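Local coordinates for PKS_KS domain-containing protein (PDB 6SMO) that probably acts as the ketosynthase of a polyketide or fatty-acid pathway, condensing acyl units held on an acyl carrier protein, and holds a bound polyketone chain, at residues 389-394 and 414-419; 281-286 and 382-387; 353-358 and 404-409; 421-426 and 433-438. One frame throughout, in Å; residues are numbered along the deposited sequence.

Contact 1: residues 389-394 and 414-419; sequences QYVHPT and CSYPIK
Tyr-390 lays one face of its ring over the backbone of Cys-414. The carbonyl O of Cys-414 sits 3.4 Å above the ring plane, toward the CD1 rim. CG of Tyr-390 is anti to its backbone N (chi1 -171°), and from there the ring lies over the Cys-414 peptide. That same Cys-414 O accepts a hydrogen bond from Val-391 N at 3.1 Å, and Cys-414 N returns a weak one to Val-391 O. These two backbone bonds make a short two-stranded antiparallel sheet, separate from the large central sheet. Val-391 and Cys-414 form its hydrogen-bonded pair, Tyr-390 and Ser-415 the non-hydrogen-bonded pair. The Val-391 methyl CG2 packs alongside CB of Tyr-416 at 3.6 Å and touches Ile-418 CD1 at 4.0 Å. Beyond the strands, Tyr-416 N donates to Gln-389 O at 2.9 Å, from above the carbonyl plane. Gln-389 leaves the end of helix 372-388 with positive phi. Its side chain bends at chi2 (-75°), and Gln-389 OE1 takes a weak bond from Ile-418 N at 3.3 Å. Gln-389 NE2 lies 3.6 Å from CA of Pro-417. Further out, His-52 stacks on the Tyr-390 ring, and Tyr-328 of strand 326-330 touches both Val-391 and Ile-418.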
loop_
_atom_site.group_PDB
_atom_site.type_symbol
_atom_site.label_atom_id
_atom_site.label_comp_id
_atom_site.label_asym_id
_atom_site.label_seq_id
_atom_site.Cartn_x
_atom_site.Cartn_y
_atom_site.Cartn_z
ATOM N N GLN B 389 -27.422 -13.785 9.614
ATOM C CA GLN B 389 -27.396 -13.827 11.103
ATOM C C GLN B 389 -26.712 -15.120 11.566
ATOM O O GLN B 389 -27.219 -15.759 12.511
ATOM C CB GLN B 389 -28.814 -13.711 11.668
ATOM C CG GLN B 389 -29.498 -12.385 11.362
ATOM C CD GLN B 389 -28.981 -11.249 12.211
ATOM O OE1 GLN B 389 -27.866 -10.764 12.027
ATOM N NE2 GLN B 389 -29.800 -10.803 13.149
ATOM N N TYR B 390 -25.607 -15.489 10.910
ATOM C CA TYR B 390 -24.767 -16.673 11.226
ATOM C C TYR B 390 -23.313 -16.218 11.381
ATOM O O TYR B 390 -22.922 -15.225 10.737
ATOM C CB TYR B 390 -24.900 -17.744 10.138
ATOM C CG TYR B 390 -24.246 -19.061 10.471
ATOM C CD1 TYR B 390 -24.940 -20.052 11.148
ATOM C CD2 TYR B 390 -22.931 -19.318 10.118
ATOM C CE1 TYR B 390 -24.347 -21.264 11.462
ATOM C CE2 TYR B 390 -22.322 -20.525 10.425
ATOM C CZ TYR B 390 -23.033 -21.503 11.099
ATOM O OH TYR B 390 -22.441 -22.694 11.403
ATOM N N VAL B 391 -22.547 -16.927 12.213
ATOM C CA VAL B 391 -21.109 -16.641 12.493
ATOM C C VAL B 391 -20.295 -17.899 12.169
ATOM O O VAL B 391 -20.544 -18.940 12.808
ATOM C CB VAL B 391 -20.908 -16.185 13.952
ATOM C CG1 VAL B 391 -19.438 -16.014 14.293
ATOM C CG2 VAL B 391 -21.671 -14.905 14.251
ATOM N N HIS B 392 -19.366 -17.803 11.210
ATOM C CA HIS B 392 -18.466 -18.913 10.797
ATOM C C HIS B 392 -17.453 -19.168 11.910
ATOM O O HIS B 392 -17.061 -18.240 12.615
ATOM C CB HIS B 392 -17.810 -18.630 9.434
ATOM C CG HIS B 392 -16.750 -17.577 9.448
ATOM N ND1 HIS B 392 -15.527 -17.761 10.066
ATOM C CD2 HIS B 392 -16.710 -16.346 8.894
ATOM C CE1 HIS B 392 -14.789 -16.681 9.911
ATOM N NE2 HIS B 392 -15.493 -15.797 9.196
ATOM N N PRO B 393 -17.009 -20.431 12.111
ATOM C CA PRO B 393 -16.066 -20.757 13.180
ATOM C C PRO B 393 -14.596 -20.552 12.793
ATOM O O PRO B 393 -14.304 -20.474 11.613
ATOM C CB PRO B 393 -16.342 -22.249 13.403
ATOM C CG PRO B 393 -16.685 -22.765 12.018
ATOM C CD PRO B 393 -17.398 -21.616 11.329
ATOM N N THR B 394 -13.721 -20.465 13.798
ATOM C CA THR B 394 -12.243 -20.560 13.660
ATOM C C THR B 394 -11.853 -22.037 13.782
ATOM O O THR B 394 -11.824 -22.541 14.921
ATOM C CB THR B 394 -11.522 -19.699 14.708
ATOM O OG1 THR B 394 -12.150 -18.419 14.753
ATOM C CG2 THR B 394 -10.047 -19.531 14.417
ATOM N N CYS B 414 -22.400 -21.195 14.540
ATOM C CA CYS B 414 -23.784 -21.124 15.085
ATOM C C CYS B 414 -24.499 -19.861 14.593
ATOM O O CYS B 414 -23.810 -18.907 14.178
ATOM C CB CYS B 414 -23.769 -21.136 16.609
ATOM S SG CYS B 414 -22.873 -19.736 17.330
ATOM N N SER B 415 -25.834 -19.869 14.645
ATOM C CA SER B 415 -26.709 -18.692 14.405
ATOM C C SER B 415 -26.507 -17.687 15.543
ATOM O O SER B 415 -26.554 -18.112 16.715
ATOM C CB SER B 415 -28.157 -19.100 14.282
ATOM O OG SER B 415 -28.339 -20.008 13.207
ATOM N N TYR B 416 -26.273 -16.414 15.208
ATOM C CA TYR B 416 -26.034 -15.313 16.177
ATOM C C TYR B 416 -26.615 -14.011 15.630
ATOM O O TYR B 416 -26.369 -13.664 14.477
ATOM C CB TYR B 416 -24.538 -15.176 16.467
ATOM C CG TYR B 416 -24.216 -14.372 17.699
ATOM C CD1 TYR B 416 -24.146 -14.972 18.947
ATOM C CD2 TYR B 416 -23.993 -13.007 17.624
ATOM C CE1 TYR B 416 -23.856 -14.238 20.086
ATOM C CE2 TYR B 416 -23.702 -12.259 18.754
ATOM C CZ TYR B 416 -23.633 -12.876 19.990
ATOM O OH TYR B 416 -23.347 -12.144 21.106
ATOM N N PRO B 417 -27.397 -13.251 16.432
ATOM C CA PRO B 417 -27.970 -11.988 15.973
ATOM C C PRO B 417 -26.946 -10.848 16.085
ATOM O O PRO B 417 -26.753 -10.335 17.173
ATOM C CB PRO B 417 -29.174 -11.787 16.906
ATOM C CG PRO B 417 -28.793 -12.499 18.194
ATOM C CD PRO B 417 -27.768 -13.554 17.824
ATOM N N ILE B 418 -26.314 -10.495 14.961
ATOM C CA ILE B 418 -25.257 -9.444 14.873
ATOM C C ILE B 418 -25.945 -8.083 14.723
ATOM O O ILE B 418 -26.721 -7.920 13.760
ATOM C CB ILE B 418 -24.283 -9.724 13.707
ATOM C CG1 ILE B 418 -23.685 -11.132 13.783
ATOM C CG2 ILE B 418 -23.195 -8.660 13.645
ATOM C CD1 ILE B 418 -23.136 -11.638 12.467
ATOM N N LYS B 419 -25.672 -7.154 15.647
ATOM C CA LYS B 419 -26.134 -5.739 15.589
ATOM C C LYS B 419 -25.024 -4.894 14.953
ATOM O O LYS B 419 -25.162 -4.542 13.763
ATOM C CB LYS B 419 -26.516 -5.229 16.985
ATOM C CG LYS B 419 -27.996 -5.326 17.328
ATOM C CD LYS B 419 -28.503 -6.742 17.494
ATOM C CE LYS B 419 -30.003 -6.809 17.690
ATOM N NZ LYS B 419 -30.469 -8.202 17.889
#

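Contact 2: residues 281-286 and 382-387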
loop_
_atom_site.group_PDB
_atom_site.type_symbol
_atom_site.label_atom_id
_atom_site.label_comp_id
_atom_site.label_asym_id
_atom_site.label_seq_id
_atom_site.Cartn_x
_atom_site.Cartn_y
_atom_site.Cartn_z
ATOM N N HIS B 281 -31.082 -4.598 -3.088
ATOM C CA HIS B 281 -30.919 -5.428 -1.864
ATOM C C HIS B 281 -29.684 -4.947 -1.096
ATOM O O HIS B 281 -28.618 -4.813 -1.728
ATOM C CB HIS B 281 -30.819 -6.918 -2.216
ATOM C CG HIS B 281 -30.421 -7.769 -1.056
ATOM N ND1 HIS B 281 -29.122 -8.204 -0.872
ATOM C CD2 HIS B 281 -31.134 -8.243 -0.013
ATOM C CE1 HIS B 281 -29.056 -8.922 0.230
ATOM N NE2 HIS B 281 -30.277 -8.962 0.776
ATOM N N ILE B 282 -29.828 -4.712 0.211
ATOM C CA ILE B 282 -28.755 -4.189 1.109
ATOM C C ILE B 282 -28.278 -5.323 2.024
ATOM O O ILE B 282 -29.103 -5.844 2.801
ATOM C CB ILE B 282 -29.262 -2.972 1.912
ATOM C CG1 ILE B 282 -29.695 -1.827 0.992
ATOM C CG2 ILE B 282 -28.218 -2.515 2.921
ATOM C CD1 ILE B 282 -30.628 -0.833 1.643
ATOM N N TYR B 283 -26.993 -5.679 1.932
ATOM C CA TYR B 283 -26.330 -6.703 2.783
ATOM C C TYR B 283 -26.124 -6.132 4.190
ATOM O O TYR B 283 -26.615 -6.734 5.165
ATOM C CB TYR B 283 -25.002 -7.154 2.163
ATOM C CG TYR B 283 -25.143 -8.142 1.033
ATOM C CD1 TYR B 283 -25.108 -9.507 1.271
ATOM C CD2 TYR B 283 -25.315 -7.719 -0.275
ATOM C CE1 TYR B 283 -25.242 -10.426 0.243
ATOM C CE2 TYR B 283 -25.445 -8.624 -1.317
ATOM C CZ TYR B 283 -25.407 -9.984 -1.056
ATOM O OH TYR B 283 -25.535 -10.889 -2.070
ATOM N N ALA B 284 -25.422 -4.999 4.281
ATOM C CA ALA B 284 -25.069 -4.321 5.550
ATOM C C ALA B 284 -24.669 -2.865 5.281
ATOM O O ALA B 284 -24.351 -2.535 4.120
ATOM C CB ALA B 284 -23.958 -5.077 6.236
ATOM N N GLU B 285 -24.692 -2.036 6.329
ATOM C CA GLU B 285 -24.250 -0.617 6.308
ATOM C C GLU B 285 -22.780 -0.554 6.734
ATOM O O GLU B 285 -22.464 -1.076 7.820
ATOM C CB GLU B 285 -25.127 0.223 7.241
ATOM C CG GLU B 285 -24.865 1.717 7.155
ATOM C CD GLU B 285 -25.453 2.532 8.294
ATOM O OE1 GLU B 285 -26.499 2.122 8.839
ATOM O OE2 GLU B 285 -24.861 3.574 8.638
ATOM N N LEU B 286 -21.923 0.047 5.902
ATOM C CA LEU B 286 -20.505 0.358 6.230
ATOM C C LEU B 286 -20.480 1.713 6.950
ATOM O O LEU B 286 -20.463 2.752 6.263
ATOM C CB LEU B 286 -19.676 0.362 4.939
ATOM C CG LEU B 286 -18.193 0.025 5.098
ATOM C CD1 LEU B 286 -17.624 -0.543 3.807
ATOM C CD2 LEU B 286 -17.394 1.241 5.541
ATOM N N LEU B 382 -18.070 -11.200 6.047
ATOM C CA LEU B 382 -18.676 -10.377 7.129
ATOM C C LEU B 382 -20.077 -9.914 6.707
ATOM O O LEU B 382 -20.996 -9.976 7.549
ATOM C CB LEU B 382 -17.759 -9.185 7.421
ATOM C CG LEU B 382 -18.308 -8.136 8.389
ATOM C CD1 LEU B 382 -18.768 -8.770 9.691
ATOM C CD2 LEU B 382 -17.263 -7.067 8.668
ATOM N N CYS B 383 -20.228 -9.462 5.459
ATOM C CA CYS B 383 -21.511 -8.973 4.880
ATOM C C CYS B 383 -22.529 -10.120 4.829
ATOM O O CYS B 383 -23.702 -9.873 5.166
ATOM C CB CYS B 383 -21.299 -8.371 3.496
ATOM S SG CYS B 383 -20.335 -6.836 3.531
ATOM N N LEU B 384 -22.089 -11.323 4.440
ATOM C CA LEU B 384 -22.929 -12.551 4.373
ATOM C C LEU B 384 -23.335 -12.985 5.788
ATOM O O LEU B 384 -24.483 -13.446 5.952
ATOM C CB LEU B 384 -22.149 -13.661 3.660
ATOM C CG LEU B 384 -21.914 -13.445 2.165
ATOM C CD1 LEU B 384 -20.819 -14.364 1.647
ATOM C CD2 LEU B 384 -23.201 -13.648 1.378
ATOM N N GLU B 385 -22.428 -12.848 6.763
ATOM C CA GLU B 385 -22.652 -13.226 8.186
ATOM C C GLU B 385 -23.781 -12.374 8.781
ATOM O O GLU B 385 -24.663 -12.953 9.446
ATOM C CB GLU B 385 -21.368 -13.064 9.004
ATOM C CG GLU B 385 -20.418 -14.240 8.887
ATOM C CD GLU B 385 -19.111 -14.058 9.637
ATOM O OE1 GLU B 385 -18.405 -13.071 9.357
ATOM O OE2 GLU B 385 -18.804 -14.895 10.508
ATOM N N ILE B 386 -23.748 -11.056 8.552
ATOM C CA ILE B 386 -24.755 -10.080 9.071
ATOM C C ILE B 386 -26.105 -10.349 8.393
ATOM O O ILE B 386 -27.131 -10.337 9.104
ATOM C CB ILE B 386 -24.276 -8.627 8.865
ATOM C CG1 ILE B 386 -23.067 -8.309 9.751
ATOM C CG2 ILE B 386 -25.414 -7.638 9.090
ATOM C CD1 ILE B 386 -22.309 -7.067 9.344
ATOM N N GLU B 387 -26.095 -10.572 7.075
ATOM C CA GLU B 387 -27.302 -10.871 6.253
ATOM C C GLU B 387 -28.016 -12.110 6.804
ATOM O O GLU B 387 -29.233 -12.022 7.062
ATOM C CB GLU B 387 -26.926 -11.093 4.786
ATOM C CG GLU B 387 -27.544 -10.079 3.841
ATOM C CD GLU B 387 -28.936 -10.440 3.353
ATOM O OE1 GLU B 387 -29.858 -9.620 3.543
ATOM O OE2 GLU B 387 -29.093 -11.536 2.779
#
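His-281 and Glu-387 meet tip to tip. His-281 NE2 donates a weak hydrogen bond to Glu-387 OE1 at 2.9 Å, bent to 139° at the hydrogen. His-281 CG is anti to its backbone N (chi1 170°), which starts the imidazole toward Glu-387. OE1 lies at the ring edge, and the carboxylate plane stands nearly upright to the ring. The Glu-387 chain folds at chi2 (-87°). Glu-387 CG rests 3.6 Å from CD1 of Tyr-283 and 3.7 Å from the Tyr-283 carbonyl O. CE1 of His-281 sits 3.8 Å above the centre of the Tyr-283 ring, so one tyrosine face is covered from within its own segment. The contact sets the C-terminal part of helix 372-388 against residues 283-284, which lead into a strand of the central sheet of this thiolase-like fold. Tyr-283 and Leu-384 lie side by side, with CE1 and CD2 4.0 Å apart. CB of Tyr-283 meets CB of Cys-383. Ala-284 directs its methyl toward the helix, where CD1 of Ile-386 lies 4.0 Å from CB and CG2 nearly as close. The Tyr-283 hydroxyl has a weak hydrogen bond to Asp-110. Leu-34 of strand 29-37 touches Tyr-283, Cys-383 and Leu-384.

Contact 3: residues 353-358 and 404-409; sequences ESAFGI and CDLDYI
Phe-356 and Leu-406 bring two irregular segments together with no hydrogen bond between them. CD2 of Leu-406 does the touching for its side chain. It lies 4.1 Å above one face of the Phe-356 ring, displaced toward the CD1 rim, and the two side chains cross at about a right angle. Leu-406 CD2 is also 3.9 Å from CB of Ala-355 and 3.6 Å from the Ala-355 carbonyl O. Oxygens of Asp-405 gather at the edge of the phenyl ring. Asp-405 O is 3.5 Å from Phe-356 CE1, and Asp-405 OD2 is 3.7 Å from that carbon. The carboxylate is turned almost perpendicular to the ring (88°). Such an approach puts negative charge beside the ring hydrogens, which is probably favourable. The other carboxylate oxygen, OD1, makes a salt bridge with Lys-348. At the far end, CB of Asp-407 packs 3.6 Å from the carbonyl O of Phe-356. OD1 of Asp-407 accepts from Ile-409 N at 3.1 Å, closing an Asx turn. The segment 353-358 follows helix 337-350, whose residues Ile-347, Lys-348 and Ser-344 touch Ala-355, Phe-356 and Leu-406. Just beyond Ile-358 lies strand 360-361 at the edge of the large sheet; its Ile-360 shares a backbone hydrogen bond with Asp-407 and packs on Leu-406.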
loop_
_atom_site.group_PDB
_atom_site.type_symbol
_atom_site.label_atom_id
_atom_site.label_comp_id
_atom_site.label_asym_id
_atom_site.label_seq_id
_atom_site.Cartn_x
_atom_site.Cartn_y
_atom_site.Cartn_z
ATOM N N GLU B 353 -14.183 -5.697 30.421
ATOM C CA GLU B 353 -14.718 -6.940 31.040
ATOM C C GLU B 353 -15.817 -7.532 30.148
ATOM O O GLU B 353 -16.133 -8.726 30.319
ATOM C CB GLU B 353 -15.246 -6.637 32.446
ATOM C CG GLU B 353 -15.286 -7.848 33.359
ATOM C CD GLU B 353 -13.926 -8.423 33.722
ATOM O OE1 GLU B 353 -13.014 -7.632 34.031
ATOM O OE2 GLU B 353 -13.783 -9.662 33.692
ATOM N N SER B 354 -16.368 -6.731 29.227
ATOM C CA SER B 354 -17.477 -7.105 28.310
ATOM C C SER B 354 -16.945 -7.840 27.069
ATOM O O SER B 354 -17.778 -8.272 26.249
ATOM C CB SER B 354 -18.269 -5.886 27.912
ATOM O OG SER B 354 -18.695 -5.160 29.057
ATOM N N ALA B 355 -15.620 -7.975 26.939
ATOM C CA ALA B 355 -14.928 -8.531 25.751
ATOM C C ALA B 355 -15.125 -10.050 25.657
ATOM O O ALA B 355 -15.119 -10.572 24.523
ATOM C CB ALA B 355 -13.460 -8.180 25.805
ATOM N N PHE B 356 -15.288 -10.730 26.797
ATOM C CA PHE B 356 -15.267 -12.214 26.920
ATOM C C PHE B 356 -16.482 -12.837 26.219
ATOM O O PHE B 356 -16.317 -13.901 25.589
ATOM C CB PHE B 356 -15.186 -12.627 28.393
ATOM C CG PHE B 356 -13.834 -12.402 29.020
ATOM C CD1 PHE B 356 -12.827 -13.347 28.893
ATOM C CD2 PHE B 356 -13.561 -11.240 29.728
ATOM C CE1 PHE B 356 -11.581 -13.139 29.466
ATOM C CE2 PHE B 356 -12.314 -11.034 30.299
ATOM C CZ PHE B 356 -11.327 -11.983 30.167
ATOM N N GLY B 357 -17.654 -12.202 26.324
ATOM C CA GLY B 357 -18.920 -12.699 25.746
ATOM C C GLY B 357 -18.928 -12.673 24.226
ATOM O O GLY B 357 -19.585 -13.548 23.631
ATOM N N ILE B 358 -18.223 -11.710 23.623
ATOM C CA ILE B 358 -18.317 -11.364 22.172
ATOM C C ILE B 358 -17.661 -12.463 21.339
ATOM O O ILE B 358 -16.479 -12.748 21.516
ATOM C CB ILE B 358 -17.687 -9.982 21.901
ATOM C CG1 ILE B 358 -18.432 -8.871 22.646
ATOM C CG2 ILE B 358 -17.611 -9.702 20.406
ATOM C CD1 ILE B 358 -17.656 -7.581 22.772
ATOM N N CYS B 404 -4.501 -15.860 25.002
ATOM C CA CYS B 404 -5.714 -15.713 24.150
ATOM C C CYS B 404 -6.877 -16.481 24.791
ATOM O O CYS B 404 -7.025 -17.684 24.491
ATOM C CB CYS B 404 -5.455 -16.223 22.735
ATOM S SG CYS B 404 -4.117 -15.352 21.880
ATOM N N ASP B 405 -7.668 -15.811 25.637
ATOM C CA ASP B 405 -8.727 -16.441 26.476
ATOM C C ASP B 405 -10.081 -15.759 26.230
ATOM O O ASP B 405 -10.869 -15.656 27.191
ATOM C CB ASP B 405 -8.334 -16.418 27.957
ATOM C CG ASP B 405 -8.145 -15.023 28.534
ATOM O OD1 ASP B 405 -7.785 -14.111 27.762
ATOM O OD2 ASP B 405 -8.361 -14.861 29.751
ATOM N N LEU B 406 -10.348 -15.330 24.991
ATOM C CA LEU B 406 -11.670 -14.807 24.547
ATOM C C LEU B 406 -12.421 -15.923 23.810
ATOM O O LEU B 406 -11.817 -16.987 23.575
ATOM C CB LEU B 406 -11.465 -13.589 23.640
ATOM C CG LEU B 406 -10.806 -12.373 24.292
ATOM C CD1 LEU B 406 -10.306 -11.396 23.239
ATOM C CD2 LEU B 406 -11.763 -11.679 25.249
ATOM N N ASP B 407 -13.692 -15.686 23.469
ATOM C CA ASP B 407 -14.539 -16.619 22.677
ATOM C C ASP B 407 -14.128 -16.505 21.205
ATOM O O ASP B 407 -14.361 -15.434 20.613
ATOM C CB ASP B 407 -16.028 -16.320 22.882
ATOM C CG ASP B 407 -16.973 -17.279 22.174
ATOM O OD1 ASP B 407 -16.481 -18.212 21.505
ATOM O OD2 ASP B 407 -18.199 -17.086 22.300
ATOM N N TYR B 408 -13.537 -17.566 20.643
ATOM C CA TYR B 408 -12.999 -17.603 19.256
ATOM C C TYR B 408 -13.847 -18.520 18.362
ATOM O O TYR B 408 -13.446 -18.734 17.198
ATOM C CB TYR B 408 -11.528 -18.024 19.264
ATOM C CG TYR B 408 -10.634 -17.092 20.040
ATOM C CD1 TYR B 408 -10.507 -15.759 19.679
ATOM C CD2 TYR B 408 -9.921 -17.535 21.142
ATOM C CE1 TYR B 408 -9.696 -14.891 20.394
ATOM C CE2 TYR B 408 -9.104 -16.681 21.864
ATOM C CZ TYR B 408 -8.989 -15.355 21.489
ATOM O OH TYR B 408 -8.186 -14.509 22.197
ATOM N N ILE B 409 -14.978 -19.026 18.871
ATOM C CA ILE B 409 -15.962 -19.848 18.104
ATOM C C ILE B 409 -15.223 -21.024 17.468
ATOM O O ILE B 409 -15.141 -21.123 16.245
ATOM C CB ILE B 409 -16.685 -18.986 17.047
ATOM C CG1 ILE B 409 -17.062 -17.602 17.585
ATOM C CG2 ILE B 409 -17.899 -19.713 16.486
ATOM C CD1 ILE B 409 -16.931 -16.507 16.558
#

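Contact 4: residues 421-426 and 433-438; sequences ALKLSS and SVIVMR
The hairpin of strands 420-427 and 431-438 holds this contact, starting from Ala-421 and Met-437. Ala-421 N donates to Met-437 O at 2.8 Å, and Met-437 N returns a bond to Ala-421 O at 2.9 Å. Ser-425 and Ser-433 form a similar mutual pair, with Ser-425 N 2.9 Å from Ser-433 O. Between them, Ile-435 N donates to Lys-423 O at 3.3 Å, while the reverse bond from Lys-423 N is weak. The strands run antiparallel inside the large mixed sheet, toward one end of it. Strand 326-330 flanks the first and strand 284-293 the second. The first strand runs on to Gly-427 and Phe-428, which line the pocket of the bound polyketone, and the Ser-425 side chain is about 9 Å from that ligand. On one face, Lys-423 and Ile-435 lie side by side, pointing the same way. CG1 of Ile-435 falls between its backbone N and carbonyl carbon (chi1 53°) and meets CB of Lys-423 at 3.6 Å. The lysine chain bends at chi2 and chi4, and Lys-423 NZ donates to Ser-425 OG at 3.1 Å. Ser-425 OG also bonds to Asn-375, and Ser-433 OG to Asp-196 and Ser-291. Leu-195 of helix 193-206 and Leu-382 of helix 372-388 pack on this face. On the other face, under helix 306-319, Leu-422 CD1 meets Val-436 CG2 at 4.2 Å, and Leu-424 packs on Val-434.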
loop_
_atom_site.group_PDB
_atom_site.type_symbol
_atom_site.label_atom_id
_atom_site.label_comp_id
_atom_site.label_asym_id
_atom_site.label_seq_id
_atom_site.Cartn_x
_atom_site.Cartn_y
_atom_site.Cartn_z
ATOM N N ALA B 421 -20.953 -4.843 14.026
ATOM C CA ALA B 421 -19.798 -5.727 13.741
ATOM C C ALA B 421 -18.524 -4.888 13.586
ATOM O O ALA B 421 -18.596 -3.805 12.974
ATOM C CB ALA B 421 -20.071 -6.545 12.504
ATOM N N LEU B 422 -17.408 -5.382 14.131
ATOM C CA LEU B 422 -16.042 -4.819 13.948
ATOM C C LEU B 422 -15.258 -5.719 12.987
ATOM O O LEU B 422 -15.540 -6.932 12.950
ATOM C CB LEU B 422 -15.340 -4.723 15.306
ATOM C CG LEU B 422 -15.302 -3.335 15.945
ATOM C CD1 LEU B 422 -16.690 -2.716 16.019
ATOM C CD2 LEU B 422 -14.679 -3.407 17.330
ATOM N N LYS B 423 -14.313 -5.134 12.248
ATOM C CA LYS B 423 -13.448 -5.836 11.263
ATOM C C LYS B 423 -12.023 -5.292 11.391
ATOM O O LYS B 423 -11.773 -4.177 10.899
ATOM C CB LYS B 423 -14.007 -5.649 9.849
ATOM C CG LYS B 423 -13.113 -6.127 8.712
ATOM C CD LYS B 423 -12.952 -7.631 8.653
ATOM C CE LYS B 423 -11.723 -8.062 7.882
ATOM N NZ LYS B 423 -10.491 -7.944 8.696
ATOM N N LEU B 424 -11.137 -6.060 12.031
ATOM C CA LEU B 424 -9.736 -5.665 12.340
ATOM C C LEU B 424 -8.814 -6.182 11.229
ATOM O O LEU B 424 -8.954 -7.362 10.850
ATOM C CB LEU B 424 -9.340 -6.243 13.703
ATOM C CG LEU B 424 -9.871 -5.506 14.934
ATOM C CD1 LEU B 424 -11.345 -5.153 14.796
ATOM C CD2 LEU B 424 -9.645 -6.332 16.191
ATOM N N SER B 425 -7.920 -5.323 10.728
ATOM C CA SER B 425 -6.872 -5.664 9.729
ATOM C C SER B 425 -5.523 -5.085 10.169
ATOM O O SER B 425 -5.514 -4.006 10.794
ATOM C CB SER B 425 -7.249 -5.192 8.349
ATOM O OG SER B 425 -8.308 -5.976 7.819
ATOM N N SER B 426 -4.436 -5.788 9.844
ATOM C CA SER B 426 -3.034 -5.428 10.179
ATOM C C SER B 426 -2.118 -5.813 9.013
ATOM O O SER B 426 -2.397 -6.836 8.358
ATOM C CB SER B 426 -2.594 -6.086 11.461
ATOM O OG SER B 426 -3.306 -5.563 12.572
ATOM N N SER B 433 -5.931 -1.041 10.587
ATOM C CA SER B 433 -7.144 -0.538 9.892
ATOM C C SER B 433 -8.383 -1.268 10.419
ATOM O O SER B 433 -8.343 -2.510 10.515
ATOM C CB SER B 433 -7.009 -0.680 8.398
ATOM O OG SER B 433 -6.034 0.223 7.894
ATOM N N VAL B 434 -9.432 -0.509 10.752
ATOM C CA VAL B 434 -10.722 -1.017 11.305
ATOM C C VAL B 434 -11.873 -0.369 10.527
ATOM O O VAL B 434 -11.806 0.853 10.286
ATOM C CB VAL B 434 -10.834 -0.728 12.817
ATOM C CG1 VAL B 434 -12.152 -1.219 13.400
ATOM C CG2 VAL B 434 -9.663 -1.315 13.591
ATOM N N ILE B 435 -12.875 -1.165 10.142
ATOM C CA ILE B 435 -14.186 -0.680 9.610
ATOM C C ILE B 435 -15.295 -1.207 10.527
ATOM O O ILE B 435 -15.177 -2.351 11.005
ATOM C CB ILE B 435 -14.410 -1.091 8.138
ATOM C CG1 ILE B 435 -14.237 -2.595 7.915
ATOM C CG2 ILE B 435 -13.515 -0.283 7.213
ATOM C CD1 ILE B 435 -14.905 -3.110 6.663
ATOM N N VAL B 436 -16.318 -0.385 10.772
ATOM C CA VAL B 436 -17.515 -0.739 11.589
ATOM C C VAL B 436 -18.678 -1.002 10.629
ATOM O O VAL B 436 -19.110 -0.049 9.954
ATOM C CB VAL B 436 -17.858 0.371 12.602
ATOM C CG1 VAL B 436 -19.084 0.021 13.433
ATOM C CG2 VAL B 436 -16.677 0.694 13.504
ATOM N N MET B 437 -19.144 -2.253 10.562
ATOM C CA MET B 437 -20.326 -2.662 9.760
ATOM C C MET B 437 -21.531 -2.829 10.691
ATOM O O MET B 437 -21.326 -3.094 11.892
ATOM C CB MET B 437 -20.062 -3.968 9.006
ATOM C CG MET B 437 -19.082 -3.801 7.864
ATOM S SD MET B 437 -19.310 -5.045 6.575
ATOM C CE MET B 437 -18.186 -4.428 5.325
ATOM N N ARG B 438 -22.737 -2.678 10.139
ATOM C CA ARG B 438 -24.009 -2.564 10.897
ATOM C C ARG B 438 -25.146 -3.180 10.073
ATOM O O ARG B 438 -25.111 -3.057 8.832
ATOM C CB ARG B 438 -24.273 -1.087 11.204
ATOM C CG ARG B 438 -25.389 -0.830 12.207
ATOM C CD ARG B 438 -25.573 0.659 12.431
ATOM N NE ARG B 438 -26.630 0.966 13.384
ATOM C CZ ARG B 438 -26.997 2.194 13.743
ATOM N NH1 ARG B 438 -26.392 3.253 13.228
ATOM N NH2 ARG B 438 -27.975 2.359 14.618
#

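Overall arrangement
From the N terminus, the chain first meets 281-286, and contact 2 closes a long loop when helix 372-388 returns to it. Contact 3 opens at 353-358, inside that loop, and closes at 404-409, so contacts 2 and 3 cross. Contact 1 opens directly after the helix and crosses contact 3 in turn, closing at 414-419. Contact 4 then follows as the short hairpin. Glu-385 of the helix ties contact 2 to contact 1 by bonding to His-392 N. Thr-394 joins contact 1 to Tyr-408 and Ile-409 of contact 3. Contacts 2 and 4 share the central sheet, where Glu-285 N bonds to Arg-438 O.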